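Local coordinates for protein activating signal cointegrator 1 complex subunit 2 (Homo sapiens, PDB 6YXQ) that binds K63-linked polyubiquitin and brings ASCC3 and ALKBH3 to sites of DNA damage, as well as helping to rescue stalled ribosomes, at residues 122-127 and 170-175; 197-202 and 275-280; 296-301 and 307-312. One frame throughout, in Å; residues are numbered along the deposited sequence.

Interaction 1 (122-127 and 170-175); sequences RLHRSV and VLFGKG
His-124 of helix 114-135 has Phe-172 CE1, from helix 162-172, over one face of its imidazole. From CB the side chain heads off with CG anti to the backbone N (chi1 -170°), which carries the ring across the gap between the helices. His-124 CG only skirts Phe-172 CE1, at 3.9 Å, and ND1 keeps a similar distance from the same atom. Farther out, His-124 CD2 lies 3.5 Å from Phe-172 CE1, and His-124 CE1 rests 3.4 Å from Phe-172 CD1. The tip atom, His-124 NE2, is 3.3 Å from Phe-172 CE1 and looks along the ring plane toward the carbonyl oxygen Leu-171 O, which stands at the edge 3.5 Å away. The two planes are inclined at 38° with centroids 4.5 Å apart, an oblique aromatic pair. Val-127, one turn on from His-124, adds an aliphatic touch, its CG1 lying 4.1 Å from Phe-172 CZ. Histidine suits this place because it offers a flat face to one aromatic ring while its rim can lie beside a peptide oxygen. With an alanine here, Phe-172 would probably lose the surface it leans on, and a gap would open between the two helices. Around the pair, Phe-128 meets the Phe-172 ring, while Tyr-98 of helix 89-101 packs on both His-124 and Val-127. Phe-173 and Met-177 of the ASCC3 chain also pack on His-124, placing this buried junction of helices 114-135 and 162-172 at the interface between the two proteins.

Interaction 2 (197-202 and 275-280); sequences DLDETL and QKHDFC
Leu-202 and His-277 mark the nearest approach of the two backbones, CA to CA 7.2 Å, where helix 193-216 faces the type I turn of Gln-275 to Asp-278 that links helix 271-275 to helix 279-300. His-277 reaches from this turn to the helix and is held in two ways. At the ring edge, His-277 NE2 donates to Asp-199 OD1 over 2.6 Å in a nearly straight bond (172°), with the oxygen in the ring plane and approached close to its C-O axis. The carboxylate is turned 76° from the imidazole. Over one face of the His-277 ring sits Leu-202, whose CB is 3.8 Å from the ring centroid and almost on the ring normal, a CH-pi contact; Leu-202 CD1 reaches His-277 CD2 at 3.3 Å. Lys-276, extended beyond CG, brings its NZ into a salt bridge with the other carboxylate oxygen, Asp-199 OD2, 3.0 Å away, from above the carboxylate plane. Within the turn segment, Gln-275 OE1 accepts the backbone N-H of Cys-280 at 3.1 Å, tying the end of one helix to the start of the next. Pro-203 and Leu-206 also touch His-277, while Phe-274 packs on Leu-202. Aspartate fits here because its two oxygens can serve two donors on adjacent residues. With NE2 carrying the proton toward a carboxylate, the imidazole is likely to be somewhat easier to protonate than in water, although the neighbouring lysine probably offsets part of that effect.

Interaction 3 (296-301 and 307-312); sequences SAIKKR and KLLGDL
Ile-298 and Leu-309 form the tight part of this contact, where the backbones come within 6.1 Å, CA to CA. The isoleucine divides its two branches between two leucines one helical turn apart. Ile-298 CG2, anti to its own backbone nitrogen, lies 3.8 Å from Leu-309 CD1 and 3.6 Å from the carbonyl oxygen Leu-309 O. The other branch, with CG1 anti to the carbonyl carbon (chi1 -73°), sends Ile-298 CD1 on to Leu-312 CB, again at 3.8 Å. Leu-309 meanwhile covers the end of the first helix: its CG is 3.4 Å from Arg-301 O, and its CD1 is 3.7 Å from Ile-298 O. Branched aliphatic residues suit such a seam, since their methyls can spread over both side chains and backbone. This is a helical hairpin, in which helices 279-300 and 306-340 run antiparallel on either side of a short connection. Leu-243 of helix 243-266 packs against Leu-309, Val-250 of the same helix against Leu-312, and Leu-186 of the ASCC3 chain rests on both Ile-298 and Leu-309. Arg-301 is buried too: its side chain packs on Leu-243, and its guanidinium is held by Met-241 O and by a salt bridge to Glu-304 in the connection. The solvent side is polar and looser. Lys-299 and Lys-300 start out away from the partner helix, and exposed Lys-300 makes a weak bond to Ser-239 with its NZ.

All three contacts lie in the N-terminal, ASCC3-binding part of the protein. Interactions 1 and 3 are buried, interaction 2 only partly so, and the chemistry follows: an oblique aromatic pair in interaction 1, aliphatic branches in interaction 3, and a carboxylate gripped by a lysine and a histidine in interaction 2. Interactions 2 and 3 both use helix 279-300, one at its beginning and the other at its end, with centres about 32 Å apart. Interaction 1 employs other helices and lies across the chain's centre from interaction 2. Only interaction 3 joins helices that follow directly in sequence. ASCC3 touches residues of all three segment pairs, most extensively at 122-127 and 170-175.

Interaction 1 (122-127 and 170-175)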
loop_
_atom_site.group_PDB
_atom_site.type_symbol
_atom_site.label_atom_id
_atom_site.label_comp_id
_atom_site.label_asym_id
_atom_site.label_seq_id
_atom_site.Cartn_x
_atom_site.Cartn_y
_atom_site.Cartn_z
ATOM N N ARG B 122 -3.482 -7.646 -7.910
ATOM C CA ARG B 122 -4.887 -7.399 -7.600
ATOM C C ARG B 122 -5.020 -6.579 -6.321
ATOM O O ARG B 122 -5.719 -5.556 -6.286
ATOM C CB ARG B 122 -5.639 -8.728 -7.466
ATOM C CG ARG B 122 -6.329 -9.206 -8.738
ATOM C CD ARG B 122 -7.796 -9.569 -8.490
ATOM N NE ARG B 122 -7.955 -10.666 -7.535
ATOM C CZ ARG B 122 -9.069 -10.899 -6.847
ATOM N NH1 ARG B 122 -9.132 -11.915 -6.000
ATOM N NH2 ARG B 122 -10.126 -10.113 -7.003
ATOM N N LEU B 123 -4.334 -7.021 -5.261
ATOM C CA LEU B 123 -4.420 -6.338 -3.973
ATOM C C LEU B 123 -3.901 -4.911 -4.064
ATOM O O LEU B 123 -4.506 -3.987 -3.507
ATOM C CB LEU B 123 -3.644 -7.119 -2.916
ATOM C CG LEU B 123 -4.384 -8.323 -2.337
ATOM C CD1 LEU B 123 -3.480 -9.103 -1.400
ATOM C CD2 LEU B 123 -5.667 -7.894 -1.625
ATOM N N HIS B 124 -2.775 -4.719 -4.755
ATOM C CA HIS B 124 -2.191 -3.392 -4.921
ATOM C C HIS B 124 -3.196 -2.425 -5.544
ATOM O O HIS B 124 -3.486 -1.351 -4.987
ATOM C CB HIS B 124 -0.930 -3.522 -5.778
ATOM C CG HIS B 124 -0.086 -2.286 -5.842
ATOM N ND1 HIS B 124 -0.126 -1.415 -6.910
ATOM C CD2 HIS B 124 0.851 -1.796 -4.995
ATOM C CE1 HIS B 124 0.734 -0.435 -6.710
ATOM N NE2 HIS B 124 1.343 -0.643 -5.557
ATOM N N ARG B 125 -3.762 -2.807 -6.690
ATOM C CA ARG B 125 -4.708 -1.929 -7.374
ATOM C C ARG B 125 -5.930 -1.658 -6.506
ATOM O O ARG B 125 -6.391 -0.513 -6.392
ATOM C CB ARG B 125 -5.127 -2.544 -8.709
ATOM C CG ARG B 125 -6.033 -1.651 -9.531
ATOM C CD ARG B 125 -6.163 -2.127 -10.972
ATOM N NE ARG B 125 -6.828 -1.115 -11.790
ATOM C CZ ARG B 125 -8.078 -1.207 -12.230
ATOM N NH1 ARG B 125 -8.806 -2.278 -11.948
ATOM N NH2 ARG B 125 -8.597 -0.228 -12.959
ATOM N N SER B 126 -6.468 -2.702 -5.877
ATOM C CA SER B 126 -7.704 -2.523 -5.129
ATOM C C SER B 126 -7.496 -1.616 -3.925
ATOM O O SER B 126 -8.346 -0.766 -3.626
ATOM C CB SER B 126 -8.252 -3.878 -4.694
ATOM O OG SER B 126 -9.137 -3.708 -3.611
ATOM N N VAL B 127 -6.369 -1.776 -3.226
ATOM C CA VAL B 127 -6.086 -0.935 -2.067
ATOM C C VAL B 127 -5.925 0.519 -2.486
ATOM O O VAL B 127 -6.454 1.434 -1.834
ATOM C CB VAL B 127 -4.839 -1.448 -1.332
ATOM C CG1 VAL B 127 -4.344 -0.394 -0.360
ATOM C CG2 VAL B 127 -5.143 -2.759 -0.624
ATOM N N VAL B 170 5.120 5.862 -0.462
ATOM C CA VAL B 170 6.218 5.015 -0.919
ATOM C C VAL B 170 5.687 3.858 -1.755
ATOM O O VAL B 170 6.394 3.336 -2.628
ATOM C CB VAL B 170 7.062 4.509 0.257
ATOM C CG1 VAL B 170 6.263 3.593 1.152
ATOM C CG2 VAL B 170 8.306 3.793 -0.241
ATOM N N LEU B 171 4.429 3.460 -1.539
ATOM C CA LEU B 171 3.889 2.318 -2.264
ATOM C C LEU B 171 3.355 2.699 -3.643
ATOM O O LEU B 171 3.563 1.956 -4.608
ATOM C CB LEU B 171 2.788 1.647 -1.441
ATOM C CG LEU B 171 3.247 0.812 -0.237
ATOM C CD1 LEU B 171 2.039 0.341 0.564
ATOM C CD2 LEU B 171 4.132 -0.368 -0.622
ATOM N N PHE B 172 2.677 3.844 -3.773
ATOM C CA PHE B 172 1.992 4.177 -5.022
ATOM C C PHE B 172 2.507 5.458 -5.670
ATOM O O PHE B 172 1.849 5.988 -6.571
ATOM C CB PHE B 172 0.477 4.303 -4.806
ATOM C CG PHE B 172 -0.146 3.152 -4.064
ATOM C CD1 PHE B 172 -0.563 2.017 -4.739
ATOM C CD2 PHE B 172 -0.343 3.216 -2.695
ATOM C CE1 PHE B 172 -1.143 0.959 -4.057
ATOM C CE2 PHE B 172 -0.923 2.164 -2.009
ATOM C CZ PHE B 172 -1.325 1.036 -2.691
ATOM N N GLY B 173 3.663 5.972 -5.258
ATOM C CA GLY B 173 4.027 7.298 -5.703
ATOM C C GLY B 173 4.815 7.353 -6.989
ATOM O O GLY B 173 4.785 8.372 -7.686
ATOM N N LYS B 174 5.536 6.280 -7.315
ATOM C CA LYS B 174 6.324 6.285 -8.542
ATOM C C LYS B 174 5.422 6.355 -9.766
ATOM O O LYS B 174 5.619 7.199 -10.649
ATOM C CB LYS B 174 7.223 5.052 -8.605
ATOM C CG LYS B 174 8.452 5.265 -9.480
ATOM C CD LYS B 174 8.924 3.977 -10.132
ATOM C CE LYS B 174 10.276 4.168 -10.808
ATOM N NZ LYS B 174 11.362 4.413 -9.812
ATOM N N GLY B 175 4.414 5.494 -9.827
ATOM C CA GLY B 175 3.549 5.454 -10.983
ATOM C C GLY B 175 2.399 6.439 -10.939
ATOM O O GLY B 175 2.225 7.241 -11.863
#

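Interaction 2 (197-202 and 275-280)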
loop_
_atom_site.group_PDB
_atom_site.type_symbol
_atom_site.label_atom_id
_atom_site.label_comp_id
_atom_site.label_asym_id
_atom_site.label_seq_id
_atom_site.Cartn_x
_atom_site.Cartn_y
_atom_site.Cartn_z
ATOM N N ASP B 197 -0.453 16.236 13.591
ATOM C CA ASP B 197 -0.041 14.841 13.676
ATOM C C ASP B 197 1.401 14.695 13.214
ATOM O O ASP B 197 2.274 14.233 13.964
ATOM C CB ASP B 197 -0.973 13.967 12.836
ATOM C CG ASP B 197 -2.171 13.469 13.618
ATOM O OD1 ASP B 197 -2.549 14.121 14.621
ATOM O OD2 ASP B 197 -2.726 12.419 13.226
ATOM N N LEU B 198 1.673 15.159 11.991
ATOM C CA LEU B 198 3.033 15.176 11.470
ATOM C C LEU B 198 3.987 15.813 12.466
ATOM O O LEU B 198 5.027 15.239 12.808
ATOM C CB LEU B 198 3.061 15.932 10.146
ATOM C CG LEU B 198 4.392 15.939 9.416
ATOM C CD1 LEU B 198 4.850 14.514 9.213
ATOM C CD2 LEU B 198 4.236 16.663 8.095
ATOM N N ASP B 199 3.625 16.999 12.962
ATOM C CA ASP B 199 4.413 17.662 13.990
ATOM C C ASP B 199 4.763 16.693 15.112
ATOM O O ASP B 199 5.939 16.404 15.361
ATOM C CB ASP B 199 3.637 18.865 14.521
ATOM C CG ASP B 199 4.485 19.774 15.379
ATOM O OD1 ASP B 199 5.701 19.520 15.505
ATOM O OD2 ASP B 199 3.929 20.744 15.930
ATOM N N GLU B 200 3.742 16.130 15.764
ATOM C CA GLU B 200 3.994 15.270 16.913
ATOM C C GLU B 200 4.798 14.038 16.531
ATOM O O GLU B 200 5.490 13.465 17.385
ATOM C CB GLU B 200 2.670 14.861 17.562
ATOM C CG GLU B 200 1.731 16.021 17.856
ATOM C CD GLU B 200 0.367 15.552 18.321
ATOM O OE1 GLU B 200 0.283 14.431 18.866
ATOM O OE2 GLU B 200 -0.619 16.297 18.135
ATOM N N THR B 201 4.741 13.635 15.262
ATOM C CA THR B 201 5.459 12.449 14.821
ATOM C C THR B 201 6.928 12.740 14.552
ATOM O O THR B 201 7.761 11.827 14.631
ATOM C CB THR B 201 4.778 11.885 13.578
ATOM O OG1 THR B 201 3.397 11.652 13.878
ATOM C CG2 THR B 201 5.431 10.585 13.128
ATOM N N LEU B 202 7.271 13.995 14.264
ATOM C CA LEU B 202 8.652 14.304 13.905
ATOM C C LEU B 202 9.661 13.935 14.986
ATOM O O LEU B 202 10.713 13.378 14.631
ATOM C CB LEU B 202 8.777 15.782 13.525
ATOM C CG LEU B 202 8.446 16.021 12.055
ATOM C CD1 LEU B 202 8.321 17.486 11.784
ATOM C CD2 LEU B 202 9.516 15.425 11.179
ATOM N N GLN B 275 11.123 21.301 8.823
ATOM C CA GLN B 275 12.217 22.205 9.149
ATOM C C GLN B 275 12.002 22.896 10.488
ATOM O O GLN B 275 12.975 23.320 11.117
ATOM C CB GLN B 275 12.408 23.226 8.027
ATOM C CG GLN B 275 13.648 24.094 8.187
ATOM C CD GLN B 275 14.915 23.301 8.444
ATOM O OE1 GLN B 275 15.089 22.195 7.936
ATOM N NE2 GLN B 275 15.813 23.872 9.239
ATOM N N LYS B 276 10.754 22.995 10.946
ATOM C CA LYS B 276 10.494 23.481 12.295
ATOM C C LYS B 276 11.256 22.664 13.332
ATOM O O LYS B 276 11.574 23.171 14.415
ATOM C CB LYS B 276 8.987 23.451 12.565
ATOM C CG LYS B 276 8.579 23.152 13.994
ATOM C CD LYS B 276 7.106 23.457 14.205
ATOM C CE LYS B 276 6.638 23.023 15.579
ATOM N NZ LYS B 276 5.253 23.490 15.837
ATOM N N HIS B 277 11.585 21.413 13.008
ATOM C CA HIS B 277 12.327 20.541 13.909
ATOM C C HIS B 277 13.798 20.434 13.526
ATOM O O HIS B 277 14.444 19.426 13.831
ATOM C CB HIS B 277 11.685 19.154 13.954
ATOM C CG HIS B 277 10.372 19.115 14.678
ATOM N ND1 HIS B 277 10.241 18.612 15.954
ATOM C CD2 HIS B 277 9.135 19.513 14.302
ATOM C CE1 HIS B 277 8.979 18.700 16.333
ATOM N NE2 HIS B 277 8.286 19.241 15.348
ATOM N N ASP B 278 14.335 21.456 12.856
ATOM C CA ASP B 278 15.760 21.540 12.528
ATOM C C ASP B 278 16.220 20.325 11.719
ATOM O O ASP B 278 17.248 19.710 12.009
ATOM C CB ASP B 278 16.596 21.711 13.800
ATOM C CG ASP B 278 17.992 22.248 13.519
ATOM O OD1 ASP B 278 18.190 22.886 12.458
ATOM O OD2 ASP B 278 18.888 22.028 14.365
ATOM N N PHE B 279 15.452 19.990 10.677
ATOM C CA PHE B 279 15.672 18.725 9.979
ATOM C C PHE B 279 16.897 18.768 9.069
ATOM O O PHE B 279 17.681 17.811 9.044
ATOM C CB PHE B 279 14.430 18.337 9.174
ATOM C CG PHE B 279 14.338 16.868 8.880
ATOM C CD1 PHE B 279 13.803 15.995 9.809
ATOM C CD2 PHE B 279 14.796 16.359 7.677
ATOM C CE1 PHE B 279 13.724 14.636 9.545
ATOM C CE2 PHE B 279 14.721 15.000 7.403
ATOM C CZ PHE B 279 14.185 14.138 8.342
ATOM N N CYS B 280 17.068 19.859 8.313
ATOM C CA CYS B 280 18.217 19.979 7.415
ATOM C C CYS B 280 19.534 19.751 8.140
ATOM O O CYS B 280 20.418 19.057 7.625
ATOM C CB CYS B 280 18.233 21.352 6.743
ATOM S SG CYS B 280 17.002 21.601 5.467
#

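Interaction 3 (296-301 and 307-312)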
loop_
_atom_site.group_PDB
_atom_site.type_symbol
_atom_site.label_atom_id
_atom_site.label_comp_id
_atom_site.label_asym_id
_atom_site.label_seq_id
_atom_site.Cartn_x
_atom_site.Cartn_y
_atom_site.Cartn_z
ATOM N N SER B 296 33.235 2.609 4.998
ATOM C CA SER B 296 34.495 1.899 5.193
ATOM C C SER B 296 34.261 0.463 5.638
ATOM O O SER B 296 34.967 -0.452 5.198
ATOM C CB SER B 296 35.375 2.629 6.206
ATOM O OG SER B 296 36.575 1.898 6.430
ATOM N N ALA B 297 33.269 0.242 6.501
ATOM C CA ALA B 297 33.022 -1.107 6.995
ATOM C C ALA B 297 32.537 -2.025 5.882
ATOM O O ALA B 297 33.004 -3.169 5.765
ATOM C CB ALA B 297 32.013 -1.069 8.137
ATOM N N ILE B 298 31.595 -1.546 5.063
ATOM C CA ILE B 298 31.098 -2.344 3.945
ATOM C C ILE B 298 32.238 -2.682 2.995
ATOM O O ILE B 298 32.402 -3.836 2.565
ATOM C CB ILE B 298 29.961 -1.597 3.225
ATOM C CG1 ILE B 298 28.690 -1.607 4.073
ATOM C CG2 ILE B 298 29.681 -2.218 1.881
ATOM C CD1 ILE B 298 27.503 -1.006 3.375
ATOM N N LYS B 299 33.070 -1.685 2.682
ATOM C CA LYS B 299 34.189 -1.920 1.778
ATOM C C LYS B 299 35.147 -2.956 2.350
ATOM O O LYS B 299 35.543 -3.902 1.656
ATOM C CB LYS B 299 34.912 -0.603 1.492
ATOM C CG LYS B 299 34.158 0.293 0.524
ATOM C CD LYS B 299 35.076 1.277 -0.169
ATOM C CE LYS B 299 35.371 2.475 0.711
ATOM N NZ LYS B 299 35.267 3.748 -0.058
ATOM N N LYS B 300 35.518 -2.802 3.626
ATOM C CA LYS B 300 36.482 -3.708 4.246
ATOM C C LYS B 300 35.962 -5.137 4.267
ATOM O O LYS B 300 36.689 -6.078 3.930
ATOM C CB LYS B 300 36.802 -3.242 5.667
ATOM C CG LYS B 300 38.014 -2.339 5.788
ATOM C CD LYS B 300 37.827 -1.306 6.894
ATOM C CE LYS B 300 37.326 -1.944 8.181
ATOM N NZ LYS B 300 37.149 -0.934 9.260
ATOM N N ARG B 301 34.702 -5.322 4.659
ATOM C CA ARG B 301 34.158 -6.656 4.872
ATOM C C ARG B 301 33.446 -7.224 3.645
ATOM O O ARG B 301 32.721 -8.215 3.778
ATOM C CB ARG B 301 33.205 -6.638 6.074
ATOM C CG ARG B 301 33.798 -5.988 7.319
ATOM C CD ARG B 301 32.755 -5.749 8.402
ATOM N NE ARG B 301 32.025 -6.965 8.751
ATOM C CZ ARG B 301 31.276 -7.103 9.841
ATOM N NH1 ARG B 301 31.161 -6.103 10.703
ATOM N NH2 ARG B 301 30.644 -8.243 10.071
ATOM N N LYS B 307 28.026 -11.156 -2.130
ATOM C CA LYS B 307 26.749 -10.680 -2.660
ATOM C C LYS B 307 26.008 -9.793 -1.667
ATOM O O LYS B 307 25.392 -8.796 -2.062
ATOM C CB LYS B 307 25.865 -11.866 -3.056
ATOM C CG LYS B 307 25.860 -12.195 -4.550
ATOM C CD LYS B 307 27.255 -12.068 -5.159
ATOM C CE LYS B 307 27.199 -11.741 -6.645
ATOM N NZ LYS B 307 28.473 -11.134 -7.129
ATOM N N LEU B 308 26.039 -10.159 -0.385
ATOM C CA LEU B 308 25.362 -9.369 0.636
ATOM C C LEU B 308 25.935 -7.957 0.706
ATOM O O LEU B 308 25.189 -6.970 0.720
ATOM C CB LEU B 308 25.480 -10.077 1.987
ATOM C CG LEU B 308 24.815 -9.483 3.232
ATOM C CD1 LEU B 308 24.487 -10.598 4.201
ATOM C CD2 LEU B 308 25.706 -8.459 3.911
ATOM N N LEU B 309 27.266 -7.845 0.746
ATOM C CA LEU B 309 27.898 -6.545 0.947
ATOM C C LEU B 309 27.692 -5.620 -0.246
ATOM O O LEU B 309 27.562 -4.405 -0.066
ATOM C CB LEU B 309 29.384 -6.728 1.232
ATOM C CG LEU B 309 29.773 -6.865 2.708
ATOM C CD1 LEU B 309 29.286 -5.670 3.498
ATOM C CD2 LEU B 309 29.255 -8.156 3.318
ATOM N N GLY B 310 27.632 -6.167 -1.461
ATOM C CA GLY B 310 27.308 -5.341 -2.615
ATOM C C GLY B 310 25.884 -4.815 -2.577
ATOM O O GLY B 310 25.626 -3.660 -2.939
ATOM N N ASP B 311 24.940 -5.649 -2.133
ATOM C CA ASP B 311 23.573 -5.178 -1.937
ATOM C C ASP B 311 23.514 -4.080 -0.879
ATOM O O ASP B 311 22.829 -3.064 -1.055
ATOM C CB ASP B 311 22.674 -6.347 -1.540
ATOM C CG ASP B 311 21.318 -5.892 -1.039
ATOM O OD1 ASP B 311 20.599 -5.206 -1.796
ATOM O OD2 ASP B 311 20.976 -6.217 0.115
ATOM N N LEU B 312 24.218 -4.274 0.235
ATOM C CA LEU B 312 24.262 -3.251 1.271
ATOM C C LEU B 312 24.870 -1.959 0.740
ATOM O O LEU B 312 24.449 -0.862 1.119
ATOM C CB LEU B 312 25.057 -3.764 2.469
ATOM C CG LEU B 312 24.293 -4.416 3.618
ATOM C CD1 LEU B 312 23.340 -5.488 3.120
ATOM C CD2 LEU B 312 25.271 -4.983 4.625
#